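Local coordinates for protein polyphosphate kinase (Porphyromonas gingivalis, PDB 2O8R) that probably catalyses the reversible transfer of the terminal phosphate of ATP to a growing long-chain polyphosphate, with magnesium as cofactor, at residues Asn48-Glu51 with Phe52-Arg56; Arg56-Tyr59 with His60-Val63; Arg13-Ser16 with Trp17-Phe20; Arg88-Val91 with Ile92-Asp95. The protein carries 3 engineered substitutions. All blocks are in the same frame, centred on the assembly; numbering follows the deposited sequence.

Contact 1: residues Asn48-Glu51 with Phe52-Arg56; sequences NLEE and FYTVR
Asn48-Glu51 and Phe52-Arg56 are successive turns of helix 35-63, joined by i to i+4 backbone hydrogen bonds. The one from Phe52 N to Asn48 O is 2.9 Å long and nearly straight, at 174°. Tyr53 N bonds to Leu49 O, Thr54 N to Glu50 O and Val55 N to Glu51 O. The helix widens into a pi-type turn at 53-56.

Leu49 and Tyr53 carry the apolar part. Their side chains run side by side and point the same way, with Leu49 CD1 3.7 Å from Tyr53 CE1. Leu49 O sits at the edge of the Tyr53 ring, in its plane. The chain of Glu50 bends at its second torsion (chi2 67°), and its OE2 comes 3.6 Å from the Thr54 methyl CG2. The carboxylate itself is held by salt bridges to Lys233 and Arg268 and a hydrogen bond to Ser235.

Asn48 is predicted to bind ATP, and its ND2 is hydrogen-bonded to Asn21 of helix 13-29. Phe52 stacks on Trp17 of that helix. Leu49 and Tyr53 pack on Val91 of helix 83-112, so this stretch lies between the other two helices.

Contact 2: residues Arg56-Tyr59 with His60-Val63; sequences RVAY and HQAV
His60 meets both Arg56 and Tyr59 near the C-terminal end of helix 35-63. Four i to i+4 backbone hydrogen bonds join Arg56-Tyr59 to His60-Val63. The one from Gln61 N to Val57 O is 2.9 Å long. Gln61 N also makes a weak bond to Ala58 O.

The aromatic contact is between neighbours in sequence. The Tyr59 edge faces the His60 ring in an offset edge-to-face pair. The centroids are 5.0 Å apart and the planes meet at 61°. His60 CG stands beside its own backbone N (chi1 -67°), which turns the imidazole back toward the preceding turn.

On the Tyr59 ring a methyl supplies a second interaction. Val63 CG2 lies over one face, 4.0 Å from the ring centroid. This is a CH-pi contact one turn apart.

The polar groups meet at a steeper angle. The guanidinium of Arg56 and the ring of His60 are almost perpendicular, with planes 83° apart, and Arg56 NH2 is 3.8 Å from His60 CE1. Both are tied to one carboxylate. Arg56 NE makes a salt bridge with Asp14 OD1, and His60 NE2 hydrogen-bonds to Asp14 OD2. That shared anchor fixes both side chains against helix 13-29.

Tyr59, Ala62 and Val63 lie on the exposed side of the helix. On the covered side, Val57 packs on Ile87, His60 on Ile83 and Leu84, and Gln61 on Leu84. Ile83, Leu84 and Ile87 belong to helix 83-112, while Thr267 of a loop touches Val57, Ala58 and Gln61.

Contact 3: residues Arg13-Ser16 with Trp17-Phe20; sequences RDMS and WLSF. With SO4 (sulfate ion), chain C.
Met15, present as selenomethionine, brings its SE to 4.3 Å from Leu18 CD1, a loose apolar contact. Leu18 CG is nearer the backbone of the turn before, 3.4 Å from Asp14 O. Below the side chains, i to i+4 hydrogen bonds link Arg13-Ser16 to Trp17-Phe20. Leu18 N reaches Asp14 O at 2.8 Å and 166°, and Ser19 N reaches Met15 O.

With chi1 at -173°, Trp17 swings its indole away from Arg13-Ser16, and the ring end touches Asn48 of helix 35-63. Phe20 CD2 stands 3.8 Å above one indole face, toward the rim. Phe20 in turn touches Arg570, a predicted ATP-binding residue.

The polar side chains find partners beyond this helix turn. Ser16 OG bonds to Cys573 N, and Ser19 OG to Leu663 O. The carboxylate of Asp14 is buried and is engaged by Arg56 and His60.

A sulfate, probably from the crystallisation liquor, sits at the start of helix 13-29. Arg13 N donates to its O2 at 2.9 Å, and the Arg13 CG and CD methylenes lie beside the ion. The positive end of the helix dipole would favour an anion here.

Contact 4: residues Arg88-Val91 with Ile92-Asp95; sequences RETV and IRQD
Arg88 and Ile92 form a packed pair on the side of helix 83-112 that touches strand 294-297. The Ile92 CD1 methyl crosses the Arg88 chain, 3.8 Å from Arg88 CG and 3.9 Å from Arg88 NE. That chain is extended as far as NE, with CG trans to N (chi1 171°). It carries the guanidinium past Ile92 to Ala294 O, to which NH2 is hydrogen-bonded. Both side chains also touch Ile295.

Thr90 and Gln94 are a second packed pair. The methyl CG2 of Thr90 lies 3.9 Å from the amide carbon CD of Gln94. The amide itself is engaged by helix 13-29: its NE2 bonds to Leu18 O and Glu22 OE2.

Helix 83-112 is one of three helices that pack together in the N-terminal domain of this PPK1-family enzyme. Val91 is buried on the side that meets helix 35-63.

Beneath the side chains the backbone is regular. Ile92 N bonds to Arg88 O at 2.9 Å, and Asp95 N to Val91 O at 2.8 Å. The bond from Arg93 N to Glu89 O is longer, at 3.3 Å.

Toward solvent the contact thins out. Glu89 is exposed, and its side chain comes no nearer than about 6 Å to any atom of Ile92-Asp95. The exposed Arg93 extends to a salt bridge with Glu22 OE2.

Along the chain the order is contact 3, contact 1, contact 2, contact 4, on helices 13-29, 35-63 and 83-112 of the N-terminal domain. Contacts 1 and 2 are consecutive on helix 35-63, share Arg56 and have centres 10 Å apart. Contact 3 touches both, and contact 1 also touches contact 4, so the three helices pack against one another. Contacts 3 and 4 meet as well, with centres 12 Å apart. Contacts 2 and 4 do not touch; their nearest atoms are about 7 Å apart. Contacts 1 and 3 lie by the predicted ATP site, whereas contact 2 lies further out, toward the end of its helix.

Contact 1: residues Asn48-Glu51 with Phe52-Arg56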
ATOM      1  N   ASN A  48       9.413  15.635  10.944  1.00 60.37           N
ATOM      2  CA  ASN A  48      10.668  16.272  10.542  1.00 56.62           C
ATOM      3  C   ASN A  48      11.779  16.039  11.539  1.00 52.62           C
ATOM      4  O   ASN A  48      12.900  15.775  11.149  1.00 61.41           O
ATOM      5  CB  ASN A  48      10.503  17.781  10.366  1.00 44.57           C
ATOM      6  CG  ASN A  48       9.534  18.132   9.285  1.00 52.76           C
ATOM      7  OD1 ASN A  48       9.172  17.291   8.451  1.00 63.53           O
ATOM      8  ND2 ASN A  48       9.094  19.380   9.287  1.00 40.17           N
ATOM      9  N   LEU A  49      11.461  16.157  12.826  1.00 54.11           N
ATOM     10  CA  LEU A  49      12.446  15.978  13.880  1.00 46.57           C
ATOM     11  C   LEU A  49      12.826  14.504  14.007  1.00 53.99           C
ATOM     12  O   LEU A  49      13.895  14.158  14.505  1.00 60.99           O
ATOM     13  CB  LEU A  49      11.908  16.515  15.198  1.00 38.05           C
ATOM     14  CG  LEU A  49      12.897  16.577  16.358  1.00 43.26           C
ATOM     15  CD1 LEU A  49      14.127  17.375  15.949  1.00 36.71           C
ATOM     16  CD2 LEU A  49      12.250  17.165  17.602  1.00 28.12           C
ATOM     17  N   GLU A  50      11.954  13.631  13.527  1.00 60.41           N
ATOM     18  CA  GLU A  50      12.262  12.214  13.519  1.00 61.13           C
ATOM     19  C   GLU A  50      13.313  11.942  12.453  1.00 63.90           C
ATOM     20  O   GLU A  50      14.277  11.223  12.695  1.00 76.76           O
ATOM     21  CB  GLU A  50      10.994  11.400  13.275  1.00 58.75           C
ATOM     22  CG  GLU A  50      11.192   9.895  13.279  1.00 56.34           C
ATOM     23  CD  GLU A  50      11.566   9.339  14.640  1.00 82.48           C
ATOM     24  OE1 GLU A  50      10.915   9.686  15.652  1.00 68.73           O
ATOM     25  OE2 GLU A  50      12.515   8.536  14.691  1.00 89.34           O
ATOM     26  N   GLU A  51      13.123  12.552  11.285  1.00 58.32           N
ATOM     27  CA  GLU A  51      14.032  12.421  10.149  1.00 54.20           C
ATOM     28  C   GLU A  51      15.405  13.017  10.466  1.00 55.30           C
ATOM     29  O   GLU A  51      16.432  12.386  10.230  1.00 62.40           O
ATOM     30  CB  GLU A  51      13.412  13.093   8.917  1.00 59.50           C
ATOM     31  CG  GLU A  51      14.254  13.052   7.648  1.00 90.88           C
ATOM     32  CD  GLU A  51      14.217  11.707   6.938  1.00116.66           C
ATOM     33  OE1 GLU A  51      13.314  10.888   7.217  1.00133.93           O
ATOM     34  OE2 GLU A  51      15.096  11.469   6.084  1.00127.41           O
ATOM     35  N   PHE A  52      15.399  14.225  11.018  1.00 52.72           N
ATOM     36  CA  PHE A  52      16.589  14.900  11.507  1.00 52.85           C
ATOM     37  C   PHE A  52      17.365  14.013  12.459  1.00 60.27           C
ATOM     38  O   PHE A  52      18.574  13.867  12.325  1.00 49.24           O
ATOM     39  CB  PHE A  52      16.189  16.176  12.232  1.00 55.19           C
ATOM     40  CG  PHE A  52      17.343  17.064  12.622  1.00 64.42           C
ATOM     41  CD1 PHE A  52      17.997  17.841  11.670  1.00 64.69           C
ATOM     42  CD2 PHE A  52      17.742  17.162  13.956  1.00 66.05           C
ATOM     43  CE1 PHE A  52      19.035  18.695  12.038  1.00 54.62           C
ATOM     44  CE2 PHE A  52      18.780  18.007  14.333  1.00 54.50           C
ATOM     45  CZ  PHE A  52      19.427  18.780  13.371  1.00 53.30           C
ATOM     46  N   TYR A  53      16.679  13.418  13.426  1.00 68.59           N
ATOM     47  CA  TYR A  53      17.366  12.531  14.350  1.00 62.67           C
ATOM     48  C   TYR A  53      18.003  11.324  13.647  1.00 65.49           C
ATOM     49  O   TYR A  53      19.187  11.059  13.850  1.00 63.37           O
ATOM     50  CB  TYR A  53      16.463  12.124  15.519  1.00 62.45           C
ATOM     51  CG  TYR A  53      16.658  12.991  16.742  1.00 65.79           C
ATOM     52  CD1 TYR A  53      16.016  14.221  16.861  1.00 65.09           C
ATOM     53  CD2 TYR A  53      17.506  12.595  17.772  1.00 53.69           C
ATOM     54  CE1 TYR A  53      16.198  15.028  17.981  1.00 60.71           C
ATOM     55  CE2 TYR A  53      17.694  13.399  18.894  1.00 68.97           C
ATOM     56  CZ  TYR A  53      17.031  14.610  18.989  1.00 56.88           C
ATOM     57  OH  TYR A  53      17.221  15.405  20.088  1.00 70.47           O
ATOM     58  N   THR A  54      17.258  10.630  12.785  1.00 73.12           N
ATOM     59  CA  THR A  54      17.781   9.370  12.228  1.00 82.37           C
ATOM     60  C   THR A  54      18.893   9.504  11.191  1.00 80.42           C
ATOM     61  O   THR A  54      19.626   8.545  10.960  1.00 91.12           O
ATOM     62  CB  THR A  54      16.687   8.413  11.674  1.00 69.81           C
ATOM     63  OG1 THR A  54      16.299   8.815  10.358  1.00 80.30           O
ATOM     64  CG2 THR A  54      15.481   8.362  12.588  1.00 81.29           C
ATOM     65  N   VAL A  55      19.029  10.678  10.574  1.00 73.75           N
ATOM     66  CA  VAL A  55      20.108  10.880   9.596  1.00 81.50           C
ATOM     67  C   VAL A  55      21.177  11.893  10.041  1.00 80.99           C
ATOM     68  O   VAL A  55      22.369  11.736   9.758  1.00 83.49           O
ATOM     69  CB  VAL A  55      19.583  11.217   8.155  1.00 78.46           C
ATOM     70  CG1 VAL A  55      18.085  10.953   8.033  1.00 76.58           C
ATOM     71  CG2 VAL A  55      19.910  12.640   7.755  1.00 26.46           C
ATOM     72  N   ARG A  56      20.749  12.919  10.758  1.00 76.19           N
ATOM     73  CA  ARG A  56      21.613  14.045  11.025  1.00 68.57           C
ATOM     74  C   ARG A  56      22.258  13.936  12.407  1.00 70.60           C
ATOM     75  O   ARG A  56      23.474  14.087  12.531  1.00 76.27           O
ATOM     76  CB  ARG A  56      20.816  15.335  10.850  1.00 67.92           C
ATOM     77  CG  ARG A  56      21.625  16.557  10.640  1.00 63.68           C
ATOM     78  CD  ARG A  56      22.362  16.580   9.317  1.00 69.95           C
ATOM     79  NE  ARG A  56      23.506  17.478   9.468  1.00 87.59           N
ATOM     80  CZ  ARG A  56      24.595  17.474   8.709  1.00 75.31           C
ATOM     81  NH1 ARG A  56      24.715  16.618   7.699  1.00 66.57           N
ATOM     82  NH2 ARG A  56      25.562  18.340   8.963  1.00 73.06           N
TER

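Contact 2: residues Arg56-Tyr59 with His60-Val63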
ATOM      1  N   ARG A  56      20.749  12.919  10.758  1.00 76.19           N
ATOM      2  CA  ARG A  56      21.613  14.045  11.025  1.00 68.57           C
ATOM      3  C   ARG A  56      22.258  13.936  12.407  1.00 70.60           C
ATOM      4  O   ARG A  56      23.474  14.087  12.531  1.00 76.27           O
ATOM      5  CB  ARG A  56      20.816  15.335  10.850  1.00 67.92           C
ATOM      6  CG  ARG A  56      21.625  16.557  10.640  1.00 63.68           C
ATOM      7  CD  ARG A  56      22.362  16.580   9.317  1.00 69.95           C
ATOM      8  NE  ARG A  56      23.506  17.478   9.468  1.00 87.59           N
ATOM      9  CZ  ARG A  56      24.595  17.474   8.709  1.00 75.31           C
ATOM     10  NH1 ARG A  56      24.715  16.618   7.699  1.00 66.57           N
ATOM     11  NH2 ARG A  56      25.562  18.340   8.963  1.00 73.06           N
ATOM     12  N   VAL A  57      21.455  13.650  13.432  1.00 57.57           N
ATOM     13  CA  VAL A  57      21.978  13.461  14.785  1.00 65.15           C
ATOM     14  C   VAL A  57      22.831  12.196  14.824  1.00 73.09           C
ATOM     15  O   VAL A  57      23.902  12.171  15.446  1.00 80.47           O
ATOM     16  CB  VAL A  57      20.847  13.442  15.853  1.00 74.40           C
ATOM     17  CG1 VAL A  57      21.248  12.645  17.092  1.00 63.77           C
ATOM     18  CG2 VAL A  57      20.475  14.854  16.249  1.00 64.48           C
ATOM     19  N   ALA A  58      22.365  11.168  14.118  1.00 67.74           N
ATOM     20  CA  ALA A  58      23.104   9.919  13.963  1.00 67.95           C
ATOM     21  C   ALA A  58      24.488  10.153  13.361  1.00 76.62           C
ATOM     22  O   ALA A  58      25.485   9.630  13.875  1.00 77.07           O
ATOM     23  CB  ALA A  58      22.317   8.940  13.110  1.00 45.02           C
ATOM     24  N   TYR A  59      24.537  10.940  12.285  1.00 71.70           N
ATOM     25  CA  TYR A  59      25.798  11.326  11.661  1.00 74.42           C
ATOM     26  C   TYR A  59      26.765  11.945  12.661  1.00 74.53           C
ATOM     27  O   TYR A  59      27.923  11.534  12.747  1.00 71.80           O
ATOM     28  CB  TYR A  59      25.571  12.290  10.497  1.00 81.49           C
ATOM     29  CG  TYR A  59      26.837  12.994  10.049  1.00 74.81           C
ATOM     30  CD1 TYR A  59      27.765  12.354   9.226  1.00 69.13           C
ATOM     31  CD2 TYR A  59      27.106  14.301  10.451  1.00 72.95           C
ATOM     32  CE1 TYR A  59      28.928  12.997   8.823  1.00 76.67           C
ATOM     33  CE2 TYR A  59      28.258  14.949  10.055  1.00 76.38           C
ATOM     34  CZ  TYR A  59      29.166  14.296   9.244  1.00 84.15           C
ATOM     35  OH  TYR A  59      30.312  14.954   8.861  1.00 92.35           O
ATOM     36  N   HIS A  60      26.285  12.926  13.419  1.00 73.93           N
ATOM     37  CA  HIS A  60      27.112  13.587  14.423  1.00 69.76           C
ATOM     38  C   HIS A  60      27.513  12.663  15.565  1.00 76.42           C
ATOM     39  O   HIS A  60      28.524  12.889  16.225  1.00 87.67           O
ATOM     40  CB  HIS A  60      26.400  14.808  14.981  1.00 58.92           C
ATOM     41  CG  HIS A  60      26.214  15.904  13.984  1.00 62.18           C
ATOM     42  ND1 HIS A  60      27.204  16.282  13.103  1.00 59.43           N
ATOM     43  CD2 HIS A  60      25.159  16.716  13.735  1.00 68.14           C
ATOM     44  CE1 HIS A  60      26.766  17.276  12.352  1.00 76.93           C
ATOM     45  NE2 HIS A  60      25.529  17.562  12.717  1.00 76.59           N
ATOM     46  N   GLN A  61      26.716  11.627  15.798  1.00 81.24           N
ATOM     47  CA  GLN A  61      27.049  10.632  16.809  1.00 82.99           C
ATOM     48  C   GLN A  61      28.126   9.677  16.310  1.00 87.18           C
ATOM     49  O   GLN A  61      28.964   9.213  17.088  1.00 90.83           O
ATOM     50  CB  GLN A  61      25.803   9.861  17.233  1.00 77.65           C
ATOM     51  CG  GLN A  61      24.856  10.679  18.091  1.00 67.06           C
ATOM     52  CD  GLN A  61      23.533   9.998  18.284  1.00 79.69           C
ATOM     53  OE1 GLN A  61      22.861  10.199  19.294  1.00 72.90           O
ATOM     54  NE2 GLN A  61      23.146   9.173  17.315  1.00 93.65           N
ATOM     55  N   ALA A  62      28.097   9.394  15.007  1.00 82.06           N
ATOM     56  CA  ALA A  62      29.096   8.536  14.373  1.00 75.46           C
ATOM     57  C   ALA A  62      30.443   9.256  14.256  1.00 77.54           C
ATOM     58  O   ALA A  62      31.499   8.627  14.271  1.00 87.66           O
ATOM     59  CB  ALA A  62      28.615   8.089  13.015  1.00 43.17           C
ATOM     60  N   VAL A  63      30.396  10.576  14.142  1.00 78.54           N
ATOM     61  CA  VAL A  63      31.610  11.383  14.134  1.00 83.24           C
ATOM     62  C   VAL A  63      32.277  11.413  15.519  1.00 84.55           C
ATOM     63  O   VAL A  63      33.477  11.148  15.632  1.00 87.61           O
ATOM     64  CB  VAL A  63      31.342  12.816  13.596  1.00 77.16           C
ATOM     65  CG1 VAL A  63      32.491  13.777  13.963  1.00 44.22           C
ATOM     66  CG2 VAL A  63      31.123  12.773  12.079  1.00 62.07           C
TER

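Contact 3: residues Arg13-Ser16 with Trp17-Phe20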
ATOM      1  N   ARG A  13      24.547  24.556   9.507  1.00 60.24           N
ATOM      2  CA  ARG A  13      23.383  24.111   8.746  1.00 67.02           C
ATOM      3  C   ARG A  13      22.257  23.541   9.624  1.00 68.96           C
ATOM      4  O   ARG A  13      21.087  23.851   9.408  1.00 60.22           O
ATOM      5  CB  ARG A  13      23.777  23.169   7.599  1.00 58.17           C
ATOM      6  CG  ARG A  13      24.589  21.953   7.994  1.00 55.78           C
ATOM      7  CD  ARG A  13      24.718  20.999   6.822  1.00 74.83           C
ATOM      8  NE  ARG A  13      23.451  20.325   6.541  1.00 93.97           N
ATOM      9  CZ  ARG A  13      23.232  19.518   5.507  1.00 90.11           C
ATOM     10  NH1 ARG A  13      24.194  19.273   4.630  1.00101.31           N
ATOM     11  NH2 ARG A  13      22.043  18.952   5.347  1.00 88.90           N
ATOM     12  N   ASP A  14      22.626  22.758  10.635  1.00 68.43           N
ATOM     13  CA  ASP A  14      21.671  22.144  11.561  1.00 53.85           C
ATOM     14  C   ASP A  14      20.939  23.150  12.438  1.00 61.73           C
ATOM     15  O   ASP A  14      19.747  23.005  12.684  1.00 78.33           O
ATOM     16  CB  ASP A  14      22.380  21.106  12.430  1.00 65.88           C
ATOM     17  CG  ASP A  14      22.983  19.984  11.605  1.00 83.27           C
ATOM     18  OD1 ASP A  14      22.233  19.378  10.819  1.00 51.74           O
ATOM     19  OD2 ASP A  14      24.198  19.720  11.721  1.00 92.38           O
HETATM   20  N   MSE A  15      21.650  24.169  12.905  1.00 60.82           N
HETATM   21  CA  MSE A  15      21.017  25.258  13.624  1.00 61.11           C
HETATM   22  C   MSE A  15      20.011  25.933  12.707  1.00 67.31           C
HETATM   23  O   MSE A  15      18.866  26.190  13.088  1.00 54.15           O
HETATM   24  CB  MSE A  15      22.060  26.275  14.091  1.00 71.38           C
HETATM   25  CG  MSE A  15      23.019  25.779  15.158  1.00 82.17           C
HETATM   26 SE   MSE A  15      22.225  24.522  16.434  1.00 97.19          SE
HETATM   27  CE  MSE A  15      23.042  22.868  15.791  1.00108.13           C
ATOM     28  N   SER A  16      20.454  26.199  11.485  1.00 63.30           N
ATOM     29  CA  SER A  16      19.593  26.709  10.448  1.00 54.67           C
ATOM     30  C   SER A  16      18.422  25.764  10.219  1.00 45.02           C
ATOM     31  O   SER A  16      17.294  26.210  10.054  1.00 47.18           O
ATOM     32  CB  SER A  16      20.382  26.911   9.160  1.00 62.74           C
ATOM     33  OG  SER A  16      19.519  27.090   8.062  1.00 67.94           O
ATOM     34  N   TRP A  17      18.667  24.460  10.233  1.00 52.40           N
ATOM     35  CA  TRP A  17      17.554  23.531  10.054  1.00 65.14           C
ATOM     36  C   TRP A  17      16.565  23.647  11.190  1.00 61.91           C
ATOM     37  O   TRP A  17      15.369  23.749  10.957  1.00 70.56           O
ATOM     38  CB  TRP A  17      18.004  22.083   9.932  1.00 56.99           C
ATOM     39  CG  TRP A  17      16.857  21.177   9.592  1.00 49.42           C
ATOM     40  CD1 TRP A  17      16.421  20.844   8.339  1.00 49.06           C
ATOM     41  CD2 TRP A  17      15.991  20.502  10.510  1.00 56.36           C
ATOM     42  NE1 TRP A  17      15.347  20.003   8.420  1.00 45.29           N
ATOM     43  CE2 TRP A  17      15.058  19.774   9.740  1.00 58.90           C
ATOM     44  CE3 TRP A  17      15.909  20.444  11.909  1.00 54.87           C
ATOM     45  CZ2 TRP A  17      14.054  18.992  10.319  1.00 48.50           C
ATOM     46  CZ3 TRP A  17      14.921  19.666  12.482  1.00 59.61           C
ATOM     47  CH2 TRP A  17      13.998  18.950  11.683  1.00 53.78           C
ATOM     48  N   LEU A  18      17.073  23.628  12.417  1.00 60.19           N
ATOM     49  CA  LEU A  18      16.230  23.707  13.604  1.00 54.43           C
ATOM     50  C   LEU A  18      15.379  24.966  13.609  1.00 49.75           C
ATOM     51  O   LEU A  18      14.256  24.973  14.103  1.00 64.39           O
ATOM     52  CB  LEU A  18      17.077  23.575  14.876  1.00 53.64           C
ATOM     53  CG  LEU A  18      17.553  22.136  15.138  1.00 51.44           C
ATOM     54  CD1 LEU A  18      18.654  22.067  16.190  1.00 57.09           C
ATOM     55  CD2 LEU A  18      16.384  21.225  15.519  1.00 68.87           C
ATOM     56  N   SER A  19      15.913  26.020  13.007  1.00 59.78           N
ATOM     57  CA  SER A  19      15.189  27.267  12.823  1.00 68.18           C
ATOM     58  C   SER A  19      13.956  27.059  11.949  1.00 68.21           C
ATOM     59  O   SER A  19      12.888  27.621  12.207  1.00 60.38           O
ATOM     60  CB  SER A  19      16.120  28.299  12.181  1.00 62.56           C
ATOM     61  OG  SER A  19      15.502  29.562  12.096  1.00 57.19           O
ATOM     62  N   PHE A  20      14.123  26.243  10.911  1.00 66.11           N
ATOM     63  CA  PHE A  20      13.044  25.900   9.997  1.00 51.58           C
ATOM     64  C   PHE A  20      11.955  25.132  10.738  1.00 47.74           C
ATOM     65  O   PHE A  20      10.770  25.432  10.596  1.00 44.55           O
ATOM     66  CB  PHE A  20      13.604  25.112   8.809  1.00 42.08           C
ATOM     67  CG  PHE A  20      12.622  24.199   8.151  1.00 53.68           C
ATOM     68  CD1 PHE A  20      11.561  24.712   7.409  1.00 50.00           C
ATOM     69  CD2 PHE A  20      12.778  22.816   8.240  1.00 47.60           C
ATOM     70  CE1 PHE A  20      10.652  23.867   6.788  1.00 42.03           C
ATOM     71  CE2 PHE A  20      11.877  21.955   7.625  1.00 50.89           C
ATOM     72  CZ  PHE A  20      10.813  22.478   6.896  1.00 60.89           C
TER
HETATM   73  S   SO4 C 704      27.975  22.990   9.192  1.00 84.41           S
HETATM   74  O1  SO4 C 704      27.581  23.743   8.000  1.00 79.80           O
HETATM   75  O2  SO4 C 704      26.938  23.074  10.224  1.00104.71           O
HETATM   76  O3  SO4 C 704      28.169  21.586   8.845  1.00 85.79           O
HETATM   77  O4  SO4 C 704      29.217  23.564   9.709  1.00105.35           O

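Contact 4: residues Arg88-Val91 with Ile92-Asp95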
ATOM      1  N   ARG A  88      20.446  19.338  21.151  1.00 65.61           N
ATOM      2  CA  ARG A  88      19.694  18.850  22.293  1.00 69.27           C
ATOM      3  C   ARG A  88      19.068  19.990  23.089  1.00 70.51           C
ATOM      4  O   ARG A  88      17.900  19.924  23.478  1.00 71.63           O
ATOM      5  CB  ARG A  88      20.612  18.024  23.186  1.00 63.25           C
ATOM      6  CG  ARG A  88      20.000  17.653  24.503  1.00 51.06           C
ATOM      7  CD  ARG A  88      20.971  16.910  25.404  1.00 62.31           C
ATOM      8  NE  ARG A  88      20.287  16.501  26.620  1.00 69.94           N
ATOM      9  CZ  ARG A  88      19.744  15.304  26.803  1.00 86.10           C
ATOM     10  NH1 ARG A  88      19.827  14.377  25.858  1.00 78.88           N
ATOM     11  NH2 ARG A  88      19.125  15.033  27.942  1.00 98.22           N
ATOM     12  N   GLU A  89      19.849  21.042  23.308  1.00 68.90           N
ATOM     13  CA  GLU A  89      19.378  22.187  24.062  1.00 69.17           C
ATOM     14  C   GLU A  89      18.208  22.818  23.353  1.00 62.04           C
ATOM     15  O   GLU A  89      17.196  23.127  23.972  1.00 62.00           O
ATOM     16  CB  GLU A  89      20.499  23.198  24.275  1.00 77.33           C
ATOM     17  CG  GLU A  89      21.428  22.830  25.427  1.00 88.39           C
ATOM     18  CD  GLU A  89      22.439  23.915  25.754  1.00 97.05           C
ATOM     19  OE1 GLU A  89      22.335  25.036  25.198  1.00 94.43           O
ATOM     20  OE2 GLU A  89      23.340  23.642  26.577  1.00105.37           O
ATOM     21  N   THR A  90      18.345  22.970  22.039  1.00 72.06           N
ATOM     22  CA  THR A  90      17.305  23.576  21.223  1.00 66.54           C
ATOM     23  C   THR A  90      16.061  22.710  21.196  1.00 66.01           C
ATOM     24  O   THR A  90      14.954  23.222  21.377  1.00 69.68           O
ATOM     25  CB  THR A  90      17.810  23.887  19.802  1.00 60.79           C
ATOM     26  OG1 THR A  90      18.555  25.104  19.842  1.00 51.72           O
ATOM     27  CG2 THR A  90      16.655  24.066  18.818  1.00 48.33           C
ATOM     28  N   VAL A  91      16.248  21.401  21.009  1.00 58.41           N
ATOM     29  CA  VAL A  91      15.112  20.483  20.915  1.00 61.59           C
ATOM     30  C   VAL A  91      14.317  20.472  22.211  1.00 57.27           C
ATOM     31  O   VAL A  91      13.097  20.554  22.186  1.00 67.13           O
ATOM     32  CB  VAL A  91      15.530  19.057  20.515  1.00 62.21           C
ATOM     33  CG1 VAL A  91      14.330  18.132  20.535  1.00 57.99           C
ATOM     34  CG2 VAL A  91      16.135  19.059  19.123  1.00 67.65           C
ATOM     35  N   ILE A  92      15.013  20.430  23.342  1.00 67.83           N
ATOM     36  CA  ILE A  92      14.353  20.445  24.648  1.00 61.43           C
ATOM     37  C   ILE A  92      13.474  21.678  24.808  1.00 58.43           C
ATOM     38  O   ILE A  92      12.369  21.603  25.354  1.00 63.80           O
ATOM     39  CB  ILE A  92      15.374  20.304  25.806  1.00 69.49           C
ATOM     40  CG1 ILE A  92      15.895  18.863  25.875  1.00 57.13           C
ATOM     41  CG2 ILE A  92      14.754  20.695  27.136  1.00 51.79           C
ATOM     42  CD1 ILE A  92      17.100  18.677  26.772  1.00 78.57           C
ATOM     43  N   ARG A  93      13.955  22.801  24.283  1.00 54.01           N
ATOM     44  CA  ARG A  93      13.213  24.051  24.318  1.00 62.19           C
ATOM     45  C   ARG A  93      11.970  23.989  23.417  1.00 55.07           C
ATOM     46  O   ARG A  93      10.874  24.379  23.825  1.00 49.90           O
ATOM     47  CB  ARG A  93      14.128  25.224  23.941  1.00 58.32           C
ATOM     48  CG  ARG A  93      13.515  26.592  24.199  1.00 66.30           C
ATOM     49  CD  ARG A  93      14.295  27.730  23.553  1.00 65.38           C
ATOM     50  NE  ARG A  93      14.573  27.506  22.132  1.00100.54           N
ATOM     51  CZ  ARG A  93      13.721  27.737  21.132  1.00 89.99           C
ATOM     52  NH1 ARG A  93      12.498  28.201  21.362  1.00 91.20           N
ATOM     53  NH2 ARG A  93      14.100  27.500  19.886  1.00103.63           N
ATOM     54  N   GLN A  94      12.146  23.471  22.205  1.00 57.54           N
ATOM     55  CA  GLN A  94      11.058  23.385  21.231  1.00 59.87           C
ATOM     56  C   GLN A  94       9.982  22.430  21.714  1.00 61.83           C
ATOM     57  O   GLN A  94       8.783  22.660  21.524  1.00 58.96           O
ATOM     58  CB  GLN A  94      11.598  22.932  19.879  1.00 56.53           C
ATOM     59  CG  GLN A  94      12.521  23.952  19.256  1.00 49.09           C
ATOM     60  CD  GLN A  94      12.934  23.609  17.849  1.00 63.42           C
ATOM     61  OE1 GLN A  94      13.082  22.439  17.489  1.00 76.31           O
ATOM     62  NE2 GLN A  94      13.134  24.641  17.037  1.00 54.82           N
ATOM     63  N   ASP A  95      10.432  21.365  22.363  1.00 61.21           N
ATOM     64  CA  ASP A  95       9.550  20.400  22.975  1.00 59.08           C
ATOM     65  C   ASP A  95       8.608  21.062  23.969  1.00 62.21           C
ATOM     66  O   ASP A  95       7.414  20.786  23.962  1.00 65.10           O
ATOM     67  CB  ASP A  95      10.365  19.321  23.672  1.00 54.04           C
ATOM     68  CG  ASP A  95       9.551  18.080  23.961  1.00 76.58           C
ATOM     69  OD1 ASP A  95       8.750  17.674  23.087  1.00 68.09           O
ATOM     70  OD2 ASP A  95       9.719  17.510  25.058  1.00 78.73           O
TER